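Local structure of nitrite oxidoreductase subunit A (Kuenenia stuttgartiensis, 7B04) at residues T72-I77 / E707-C712; R108-R113 / S713-Q718; Y98-G103 / V798-F803. The protein belongs to the molybdopterin oxidoreductase family and holds an iron/sulfur cluster, a molybdenum atom and two MD1 ligands in this model. All coordinates share one frame; numbering follows the deposited sequence.

Interaction 1 of 3, residues T72-I77 / E707-C712; sequences THACRI and EITNSC. With SF4 (iron/sulfur cluster), chain C.
Thr72 and Ser711 join the iron/sulfur-cluster loop to the chain that follows strand 707-709, right beside a bound MD1. One hydrogen bond carries the contact: Ser711 OG donates to Thr72 O at 2.6 Å, coming in from above the carbonyl plane, 46° out of it. The hydroxyl gets there because OG stands anti to its own backbone N (chi1 175°), and OG serves both as donor, to Thr72 O, and as acceptor, from Ser713 N. Next door, Thr72 OG1 lies 3.5 Å from Cys712 SG. Further along, Ala74 CB points toward the other segment, and its nearest atom there is Thr709 CG2, at 4.4 Å; Thr709 OG1 is hydrogen-bonded to Leu230 O.

Ala74, Cys75 and Ile77 line one side of the cluster. Cys75 SG binds iron FE4 at 2.3 Å. Ile77 CD1 sits against sulfide S1, 3.6 Å away, and Ala74 N is 3.8 Å from S3. The His73 ring has Thr72 CG2 over one face, toward the rim. Cys67 and Cys115 line the same pocket. The side chain of Thr72 comes to about 4 Å from a bound MD1 (nearest atoms), so the contact lies near both the cluster and that ligand. A cysteine-bearing loop running into strand 76-82, with the cluster close to the pterin ligand, is characteristic of the N-terminal iron/sulfur site of molybdopterin oxidoreductases.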
loop_
_atom_site.group_PDB
_atom_site.type_symbol
_atom_site.label_atom_id
_atom_site.label_comp_id
_atom_site.label_asym_id
_atom_site.label_seq_id
_atom_site.Cartn_x
_atom_site.Cartn_y
_atom_site.Cartn_z
ATOM N N THR B 72 -0.854 -12.790 0.029
ATOM C CA THR B 72 -1.985 -13.706 0.198
ATOM C C THR B 72 -2.909 -13.659 -1.011
ATOM O O THR B 72 -3.956 -14.322 -1.010
ATOM C CB THR B 72 -2.805 -13.484 1.482
ATOM O OG1 THR B 72 -3.553 -14.673 1.767
ATOM C CG2 THR B 72 -3.813 -12.359 1.338
ATOM N N HIS B 73 -2.554 -12.899 -2.047
ATOM C CA HIS B 73 -3.379 -12.745 -3.233
ATOM C C HIS B 73 -2.788 -13.386 -4.477
ATOM O O HIS B 73 -3.548 -13.867 -5.320
ATOM C CB HIS B 73 -3.654 -11.259 -3.482
ATOM C CG HIS B 73 -4.357 -10.596 -2.340
ATOM N ND1 HIS B 73 -5.685 -10.820 -2.053
ATOM C CD2 HIS B 73 -3.912 -9.732 -1.398
ATOM C CE1 HIS B 73 -6.029 -10.116 -0.988
ATOM N NE2 HIS B 73 -4.971 -9.446 -0.572
ATOM N N ALA B 74 -1.457 -13.411 -4.602
ATOM C CA ALA B 74 -0.765 -14.085 -5.703
ATOM C C ALA B 74 -1.348 -13.681 -7.055
ATOM O O ALA B 74 -1.738 -14.520 -7.871
ATOM C CB ALA B 74 -0.798 -15.603 -5.522
ATOM N N CYS B 75 -1.409 -12.372 -7.285
ATOM C CA CYS B 75 -2.061 -11.850 -8.478
ATOM C C CYS B 75 -1.358 -12.320 -9.745
ATOM O O CYS B 75 -0.137 -12.494 -9.784
ATOM C CB CYS B 75 -2.088 -10.322 -8.438
ATOM S SG CYS B 75 -3.134 -9.623 -7.142
ATOM N N ARG B 76 -2.153 -12.513 -10.796
ATOM C CA ARG B 76 -1.640 -12.831 -12.120
ATOM C C ARG B 76 -1.441 -11.523 -12.871
ATOM O O ARG B 76 -2.375 -10.725 -13.005
ATOM C CB ARG B 76 -2.597 -13.757 -12.864
ATOM C CG ARG B 76 -2.194 -14.012 -14.290
ATOM C CD ARG B 76 -0.830 -14.658 -14.353
ATOM N NE ARG B 76 -0.821 -16.058 -13.949
ATOM C CZ ARG B 76 0.269 -16.818 -13.953
ATOM N NH1 ARG B 76 1.431 -16.314 -14.348
ATOM N NH2 ARG B 76 0.199 -18.086 -13.568
ATOM N N ILE B 77 -0.226 -11.312 -13.363
ATOM C CA ILE B 77 0.244 -9.988 -13.741
ATOM C C ILE B 77 0.608 -9.941 -15.218
ATOM O O ILE B 77 1.191 -10.890 -15.751
ATOM C CB ILE B 77 1.463 -9.646 -12.864
ATOM C CG1 ILE B 77 1.083 -9.736 -11.383
ATOM C CG2 ILE B 77 1.991 -8.317 -13.208
ATOM C CD1 ILE B 77 0.712 -8.430 -10.758
ATOM N N GLU B 707 7.622 -22.207 -11.286
ATOM C CA GLU B 707 7.306 -22.166 -9.867
ATOM C C GLU B 707 5.800 -22.252 -9.657
ATOM O O GLU B 707 5.013 -21.763 -10.470
ATOM C CB GLU B 707 7.854 -20.893 -9.213
ATOM C CG GLU B 707 7.864 -20.966 -7.709
ATOM C CD GLU B 707 8.755 -22.081 -7.203
ATOM O OE1 GLU B 707 9.852 -22.268 -7.766
ATOM O OE2 GLU B 707 8.350 -22.794 -6.265
ATOM N N ILE B 708 5.416 -22.867 -8.542
ATOM C CA ILE B 708 4.025 -23.146 -8.206
ATOM C C ILE B 708 3.654 -22.372 -6.948
ATOM O O ILE B 708 4.468 -22.244 -6.027
ATOM C CB ILE B 708 3.797 -24.661 -8.009
ATOM C CG1 ILE B 708 2.377 -24.950 -7.517
ATOM C CG2 ILE B 708 4.823 -25.237 -7.043
ATOM C CD1 ILE B 708 1.310 -24.609 -8.517
ATOM N N THR B 709 2.432 -21.842 -6.919
ATOM C CA THR B 709 1.921 -21.171 -5.731
ATOM C C THR B 709 0.410 -21.338 -5.669
ATOM O O THR B 709 -0.252 -21.576 -6.683
ATOM C CB THR B 709 2.274 -19.679 -5.693
ATOM O OG1 THR B 709 1.752 -19.103 -4.488
ATOM C CG2 THR B 709 1.657 -18.959 -6.870
ATOM N N ASN B 710 -0.127 -21.182 -4.459
ATOM C CA ASN B 710 -1.560 -21.204 -4.206
ATOM C C ASN B 710 -1.866 -20.110 -3.197
ATOM O O ASN B 710 -0.975 -19.378 -2.756
ATOM C CB ASN B 710 -2.029 -22.558 -3.651
ATOM C CG ASN B 710 -1.521 -23.739 -4.452
ATOM O OD1 ASN B 710 -1.570 -23.746 -5.680
ATOM N ND2 ASN B 710 -1.034 -24.755 -3.750
ATOM N N SER B 711 -3.140 -19.977 -2.844
ATOM C CA SER B 711 -3.537 -18.996 -1.847
ATOM C C SER B 711 -4.640 -19.573 -0.973
ATOM O O SER B 711 -5.266 -20.583 -1.303
ATOM C CB SER B 711 -3.990 -17.683 -2.492
ATOM O OG SER B 711 -4.482 -16.775 -1.524
ATOM N N CYS B 712 -4.860 -18.911 0.159
ATOM C CA CYS B 712 -5.930 -19.256 1.081
ATOM C C CYS B 712 -7.123 -18.318 0.969
ATOM O O CYS B 712 -8.137 -18.544 1.636
ATOM C CB CYS B 712 -5.403 -19.260 2.517
ATOM S SG CYS B 712 -4.824 -17.652 3.095
HETATM FE FE1 SF4 C . 0.048 -8.355 -3.721
HETATM FE FE2 SF4 C . 1.383 -8.320 -6.103
HETATM FE FE3 SF4 C . -0.376 -6.316 -5.489
HETATM FE FE4 SF4 C . -1.312 -8.818 -6.051
HETATM S S1 SF4 C . -0.196 -7.425 -7.465
HETATM S S2 SF4 C . -1.964 -7.468 -4.333
HETATM S S3 SF4 C . 0.334 -10.107 -5.152
HETATM S S4 SF4 C . 1.571 -6.811 -4.404
#

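Interaction 2 of 3, residues R108-R113 / S713-Q718; sequences RNWNPR and SNPFIQ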
loop_
_atom_site.group_PDB
_atom_site.type_symbol
_atom_site.label_atom_id
_atom_site.label_comp_id
_atom_site.label_asym_id
_atom_site.label_seq_id
_atom_site.Cartn_x
_atom_site.Cartn_y
_atom_site.Cartn_z
ATOM N N ARG B 108 -16.119 -12.760 -14.036
ATOM C CA ARG B 108 -15.436 -11.487 -14.225
ATOM C C ARG B 108 -15.522 -10.599 -12.995
ATOM O O ARG B 108 -14.857 -9.557 -12.958
ATOM C CB ARG B 108 -16.011 -10.712 -15.417
ATOM C CG ARG B 108 -15.919 -11.403 -16.758
ATOM C CD ARG B 108 -16.354 -10.475 -17.887
ATOM N NE ARG B 108 -15.264 -9.651 -18.402
ATOM C CZ ARG B 108 -14.628 -9.889 -19.544
ATOM N NH1 ARG B 108 -14.972 -10.929 -20.290
ATOM N NH2 ARG B 108 -13.648 -9.088 -19.942
ATOM N N ASN B 109 -16.297 -10.993 -11.981
ATOM C CA ASN B 109 -16.447 -10.179 -10.783
ATOM C C ASN B 109 -15.199 -10.190 -9.915
ATOM O O ASN B 109 -15.133 -9.435 -8.939
ATOM C CB ASN B 109 -17.640 -10.657 -9.959
ATOM C CG ASN B 109 -18.969 -10.433 -10.654
ATOM O OD1 ASN B 109 -19.108 -9.532 -11.481
ATOM N ND2 ASN B 109 -19.955 -11.254 -10.320
ATOM N N TRP B 110 -14.198 -10.961 -10.302
ATOM C CA TRP B 110 -12.953 -11.083 -9.508
ATOM C C TRP B 110 -11.954 -10.011 -9.940
ATOM O O TRP B 110 -11.004 -9.790 -9.241
ATOM C CB TRP B 110 -12.373 -12.480 -9.740
ATOM C CG TRP B 110 -12.811 -13.570 -8.813
ATOM C CD1 TRP B 110 -13.791 -14.475 -9.039
ATOM C CD2 TRP B 110 -12.233 -13.936 -7.551
ATOM N NE1 TRP B 110 -13.889 -15.352 -8.000
ATOM C CE2 TRP B 110 -12.949 -15.041 -7.071
ATOM C CE3 TRP B 110 -11.195 -13.431 -6.771
ATOM C CZ2 TRP B 110 -12.669 -15.641 -5.855
ATOM C CZ3 TRP B 110 -10.932 -14.009 -5.558
ATOM C CH2 TRP B 110 -11.656 -15.102 -5.112
ATOM N N ASN B 111 -12.239 -9.340 -11.046
ATOM C CA ASN B 111 -11.379 -8.330 -11.709
ATOM C C ASN B 111 -11.345 -7.032 -10.908
ATOM O O ASN B 111 -12.256 -6.817 -10.140
ATOM C CB ASN B 111 -11.910 -8.035 -13.110
ATOM C CG ASN B 111 -11.598 -9.092 -14.137
ATOM O OD1 ASN B 111 -10.977 -10.081 -13.844
ATOM N ND2 ASN B 111 -12.028 -8.898 -15.355
ATOM N N PRO B 112 -10.413 -6.088 -11.152
ATOM C CA PRO B 112 -9.061 -6.329 -11.663
ATOM C C PRO B 112 -8.104 -6.984 -10.663
ATOM O O PRO B 112 -7.286 -7.728 -11.037
ATOM C CB PRO B 112 -8.634 -4.941 -12.110
ATOM C CG PRO B 112 -9.279 -4.052 -11.130
ATOM C CD PRO B 112 -10.605 -4.694 -10.859
ATOM N N ARG B 113 -8.228 -6.589 -9.410
ATOM C CA ARG B 113 -7.498 -7.201 -8.284
ATOM C C ARG B 113 -5.969 -7.084 -8.348
ATOM O O ARG B 113 -5.326 -8.033 -8.703
ATOM C CB ARG B 113 -8.125 -8.576 -8.057
ATOM C CG ARG B 113 -7.209 -9.664 -7.554
ATOM C CD ARG B 113 -8.065 -10.869 -7.654
ATOM N NE ARG B 113 -7.128 -11.868 -8.026
ATOM C CZ ARG B 113 -6.460 -12.541 -7.147
ATOM N NH1 ARG B 113 -5.605 -13.464 -7.529
ATOM N NH2 ARG B 113 -6.682 -12.304 -5.878
ATOM N N SER B 713 -6.965 -17.246 0.194
ATOM C CA SER B 713 -8.059 -16.269 0.009
ATOM C C SER B 713 -8.677 -16.410 -1.378
ATOM O O SER B 713 -9.667 -15.752 -1.647
ATOM C CB SER B 713 -7.580 -14.890 0.244
ATOM O OG SER B 713 -6.449 -14.636 -0.544
ATOM N N ASN B 714 -8.093 -17.247 -2.222
ATOM C CA ASN B 714 -8.621 -17.440 -3.594
ATOM C C ASN B 714 -8.396 -18.891 -4.016
ATOM O O ASN B 714 -7.425 -19.492 -3.591
ATOM C CB ASN B 714 -8.061 -16.414 -4.571
ATOM C CG ASN B 714 -6.586 -16.593 -4.786
ATOM O OD1 ASN B 714 -6.118 -17.700 -4.832
ATOM N ND2 ASN B 714 -5.847 -15.520 -4.912
ATOM N N PRO B 715 -9.246 -19.458 -4.880
ATOM C CA PRO B 715 -9.109 -20.840 -5.273
ATOM C C PRO B 715 -8.134 -21.084 -6.420
ATOM O O PRO B 715 -8.023 -22.164 -6.831
ATOM C CB PRO B 715 -10.513 -21.131 -5.788
ATOM C CG PRO B 715 -10.964 -19.834 -6.365
ATOM C CD PRO B 715 -10.415 -18.800 -5.420
ATOM N N PHE B 716 -7.501 -20.035 -6.913
ATOM C CA PHE B 716 -6.615 -20.120 -8.092
ATOM C C PHE B 716 -5.235 -20.674 -7.814
ATOM O O PHE B 716 -4.671 -20.489 -6.766
ATOM C CB PHE B 716 -6.389 -18.736 -8.679
ATOM C CG PHE B 716 -7.632 -17.908 -8.687
ATOM C CD1 PHE B 716 -8.850 -18.500 -8.895
ATOM C CD2 PHE B 716 -7.578 -16.555 -8.456
ATOM C CE1 PHE B 716 -10.002 -17.746 -8.890
ATOM C CE2 PHE B 716 -8.726 -15.799 -8.449
ATOM C CZ PHE B 716 -9.931 -16.399 -8.677
ATOM N N ILE B 717 -4.718 -21.268 -8.872
ATOM C CA ILE B 717 -3.372 -21.810 -9.005
ATOM C C ILE B 717 -2.645 -20.978 -10.049
ATOM O O ILE B 717 -3.187 -20.720 -11.129
ATOM C CB ILE B 717 -3.390 -23.292 -9.414
ATOM C CG1 ILE B 717 -4.046 -24.147 -8.331
ATOM C CG2 ILE B 717 -1.981 -23.782 -9.707
ATOM C CD1 ILE B 717 -4.318 -25.558 -8.789
ATOM N N GLN B 718 -1.424 -20.552 -9.733
ATOM C CA GLN B 718 -0.601 -19.785 -10.659
ATOM C C GLN B 718 0.753 -20.472 -10.772
ATOM O O GLN B 718 1.436 -20.669 -9.760
ATOM C CB GLN B 718 -0.442 -18.325 -10.202
ATOM C CG GLN B 718 -1.683 -17.712 -9.550
ATOM C CD GLN B 718 -2.498 -16.831 -10.485
ATOM O OE1 GLN B 718 -2.188 -16.698 -11.670
ATOM N NE2 GLN B 718 -3.541 -16.209 -9.944
#
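Trp110 and Phe716 reach toward each other tip to tip and make a T-shaped stack. Phe716 CG, from which the ring extends to Trp110, stands anti to its own carbonyl carbon (chi1 -41°). Phe716 points its edge at the indole: CZ sits 3.5 Å above the Trp110 plane, over the middle of the ring system, and the planes are tilted by 66°. The six-membered indole ring and the Phe716 ring have centroids 4.7 Å apart. Beyond the stack, Asn714 CB and Pro715 CD come in obliquely at the far end of the indole, the latter 3.9 Å from Trp110 CZ2.

Arg113 meets the same phenyl ring differently. The two side chains slide past each other in opposite directions, and the guanidinium is turned 79° from the ring. Phe716 CE2 lies 3.9 Å above one guanidinium face, off toward its rim, while NH1 lies in the plane of the phenyl ring at its edge, so the charge does not sit over the aromatic face. Asn714 crosses Arg113 at about a right angle. Its ND2 is 3.3 Å from Arg113 NH1, but both are donors and do not bond each other; they share an acceptor instead, His73 O, with the bond from Asn714 a weak one. Arg113 NH2 makes a salt bridge with Glu316 and NE bonds His95 NE2, while Trp110 NE1 bonds Tyr806 OH.

The 108-113 loop is further held by subunit B, where Gln265 of that neighbouring chain bonds the carbonyls of Asn109 and Asn111. Helix 314-321 flanks the contact, supplying Glu316 and Trp319, the latter edge-to-face with Trp110. Strand 716-720 itself runs between strands 707-709 and 798-800 in an antiparallel sheet.

Interaction 3 of 3, residues Y98-G103 / V798-F803; sequences YSDLYG and VAMLLF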
loop_
_atom_site.group_PDB
_atom_site.type_symbol
_atom_site.label_atom_id
_atom_site.label_comp_id
_atom_site.label_asym_id
_atom_site.label_seq_id
_atom_site.Cartn_x
_atom_site.Cartn_y
_atom_site.Cartn_z
ATOM N N TYR B 98 -10.533 -18.292 -15.737
ATOM C CA TYR B 98 -10.055 -19.304 -14.802
ATOM C C TYR B 98 -11.077 -20.434 -14.677
ATOM O O TYR B 98 -12.282 -20.187 -14.580
ATOM C CB TYR B 98 -9.793 -18.687 -13.425
ATOM C CG TYR B 98 -8.678 -17.661 -13.367
ATOM C CD1 TYR B 98 -7.890 -17.385 -14.479
ATOM C CD2 TYR B 98 -8.413 -16.973 -12.192
ATOM C CE1 TYR B 98 -6.876 -16.444 -14.419
ATOM C CE2 TYR B 98 -7.403 -16.036 -12.121
ATOM C CZ TYR B 98 -6.636 -15.776 -13.235
ATOM O OH TYR B 98 -5.630 -14.842 -13.160
ATOM N N SER B 99 -10.589 -21.684 -14.668
ATOM C CA SER B 99 -11.443 -22.872 -14.628
ATOM C C SER B 99 -10.659 -24.033 -14.010
ATOM O O SER B 99 -9.440 -23.936 -13.827
ATOM C CB SER B 99 -11.964 -23.202 -16.028
ATOM O OG SER B 99 -10.910 -23.664 -16.850
ATOM N N ASP B 100 -11.368 -25.111 -13.725
ATOM C CA ASP B 100 -10.772 -26.320 -13.119
ATOM C C ASP B 100 -10.894 -27.485 -14.095
ATOM O O ASP B 100 -11.524 -27.335 -15.118
ATOM C CB ASP B 100 -11.419 -26.606 -11.773
ATOM C CG ASP B 100 -12.876 -26.958 -11.888
ATOM O OD1 ASP B 100 -13.638 -26.467 -11.099
ATOM O OD2 ASP B 100 -13.202 -27.746 -12.736
ATOM N N LEU B 101 -10.493 -28.658 -13.636
ATOM C CA LEU B 101 -10.522 -29.910 -14.422
ATOM C C LEU B 101 -11.953 -30.217 -14.832
ATOM O O LEU B 101 -12.150 -30.661 -15.941
ATOM C CB LEU B 101 -10.101 -31.043 -13.486
ATOM C CG LEU B 101 -8.616 -31.311 -13.355
ATOM C CD1 LEU B 101 -8.361 -32.036 -12.072
ATOM C CD2 LEU B 101 -8.127 -32.152 -14.500
ATOM N N TYR B 102 -12.898 -30.021 -13.927
ATOM C CA TYR B 102 -14.301 -30.401 -14.185
ATOM C C TYR B 102 -14.968 -29.453 -15.169
ATOM O O TYR B 102 -16.073 -29.751 -15.586
ATOM C CB TYR B 102 -15.054 -30.474 -12.863
ATOM C CG TYR B 102 -14.528 -31.539 -11.950
ATOM C CD1 TYR B 102 -14.924 -32.848 -12.082
ATOM C CD2 TYR B 102 -13.602 -31.237 -10.982
ATOM C CE1 TYR B 102 -14.430 -33.827 -11.247
ATOM C CE2 TYR B 102 -13.098 -32.203 -10.137
ATOM C CZ TYR B 102 -13.513 -33.503 -10.270
ATOM O OH TYR B 102 -13.000 -34.448 -9.446
ATOM N N GLY B 103 -14.352 -28.313 -15.441
ATOM C CA GLY B 103 -14.933 -27.335 -16.371
ATOM C C GLY B 103 -15.645 -26.215 -15.668
ATOM O O GLY B 103 -16.235 -25.401 -16.346
ATOM N N VAL B 798 -2.905 -20.424 -15.247
ATOM C CA VAL B 798 -3.830 -20.527 -14.126
ATOM C C VAL B 798 -4.747 -21.735 -14.258
ATOM O O VAL B 798 -5.151 -22.129 -15.357
ATOM C CB VAL B 798 -4.679 -19.238 -13.990
ATOM C CG1 VAL B 798 -5.516 -19.261 -12.716
ATOM C CG2 VAL B 798 -3.796 -18.002 -14.031
ATOM N N ALA B 799 -5.060 -22.326 -13.108
ATOM C CA ALA B 799 -6.106 -23.324 -12.947
ATOM C C ALA B 799 -6.714 -23.101 -11.569
ATOM O O ALA B 799 -6.275 -22.226 -10.816
ATOM C CB ALA B 799 -5.567 -24.747 -13.113
ATOM N N MET B 800 -7.730 -23.888 -11.230
ATOM C CA MET B 800 -8.360 -23.796 -9.922
ATOM C C MET B 800 -8.226 -25.121 -9.191
ATOM O O MET B 800 -8.638 -26.165 -9.706
ATOM C CB MET B 800 -9.837 -23.404 -10.043
ATOM C CG MET B 800 -10.074 -22.001 -10.589
ATOM S SD MET B 800 -11.730 -21.373 -10.235
ATOM C CE MET B 800 -12.728 -22.461 -11.244
ATOM N N LEU B 801 -7.655 -25.074 -7.992
ATOM C CA LEU B 801 -7.537 -26.268 -7.168
ATOM C C LEU B 801 -8.923 -26.750 -6.729
ATOM O O LEU B 801 -9.891 -25.979 -6.667
ATOM C CB LEU B 801 -6.599 -26.005 -5.983
ATOM C CG LEU B 801 -6.754 -24.666 -5.264
ATOM C CD1 LEU B 801 -8.029 -24.702 -4.531
ATOM C CD2 LEU B 801 -5.625 -24.372 -4.288
ATOM N N LEU B 802 -9.014 -28.049 -6.447
ATOM C CA LEU B 802 -10.287 -28.736 -6.235
ATOM C C LEU B 802 -10.612 -28.884 -4.745
ATOM O O LEU B 802 -10.088 -29.785 -4.080
ATOM C CB LEU B 802 -10.254 -30.095 -6.931
ATOM C CG LEU B 802 -9.723 -29.995 -8.368
ATOM C CD1 LEU B 802 -9.532 -31.369 -8.991
ATOM C CD2 LEU B 802 -10.625 -29.118 -9.235
ATOM N N PHE B 803 -11.400 -27.945 -4.212
ATOM C CA PHE B 803 -12.144 -28.089 -2.959
ATOM C C PHE B 803 -13.523 -28.661 -3.293
ATOM O O PHE B 803 -13.843 -28.920 -4.462
ATOM C CB PHE B 803 -12.291 -26.755 -2.224
ATOM C CG PHE B 803 -10.993 -26.106 -1.869
ATOM C CD1 PHE B 803 -10.045 -26.754 -1.097
ATOM C CD2 PHE B 803 -10.747 -24.813 -2.282
ATOM C CE1 PHE B 803 -8.859 -26.127 -0.781
ATOM C CE2 PHE B 803 -9.582 -24.175 -1.953
ATOM C CZ PHE B 803 -8.627 -24.835 -1.216
#
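Val798 CG1 sits over the centre of one face of the Tyr98 ring in a CH-pi contact, the two side chains crossing obliquely. It lies 3.4 Å from the ring centroid, only 6° off the normal. CG1, anti to the backbone N (chi1 -172°), is the branch over the ring, while the other methyl, Val798 CG2, reaches Tyr98 CE1, 3.5 Å away. Tyr98 OH hydrogen-bonds Asp94 OD2, and the ring also meets Phe716 edge-to-face.

Backbone contacts are sparse and bent. Met800 N gives a weak hydrogen bond to Ser99 O at 3.1 Å, and the same oxygen takes a CA-H...O contact from Ala799 CA. Strand 798-800 is an outermost strand of a three-stranded antiparallel sheet. Ala799 and Leu801 pair with strand 716-720 and its approach, while Met800 N turns to the 98-103 loop, which covers that edge without becoming a fourth strand. The loop then closes in a type I beta turn from Asp100 to Gly103. Asp100 OD2 adds weak bonds to Tyr102 N and Gly103 N, the former closing an Asx turn, and it also accepts from Asn104 N.

The remaining contacts are apolar. Met800 bends at its last torsion (chi3 -67°), which brings CE to within 3.6 Å of Ser99 CA. Leu802 presents two methyls: CD2 lies 3.7 Å from Asp100 CB, and CD1 meets Leu101 CD1, the two leucines crossing at about a right angle. CD1 also comes obliquely to Tyr102 CE2 at 3.8 Å. Tyr102 OH hydrogen-bonds His406 of subunit B, and that neighbouring chain packs on Leu802 as well.

Overall arrangement
All three contacts reach one antiparallel sheet: interaction 1 at strand 707-709, interaction 2 at the central strand 716-720, interaction 3 at strand 798-800. They step outward, their centres lying about 17, 22 and 27 Å from the centre of the chain. Interaction 1 is fully buried and polar, beside the cofactors; interaction 2, equally buried, is aromatic with a charged neighbour; interaction 3 is mostly apolar and runs out to exposed Tyr102. Subunit B reaches interactions 2 and 3 but not 1. Arg76 ties the inner to the outer contacts, its NE weakly bonded to Gln718 OE1 and its side chain packed on Tyr98 and Val798.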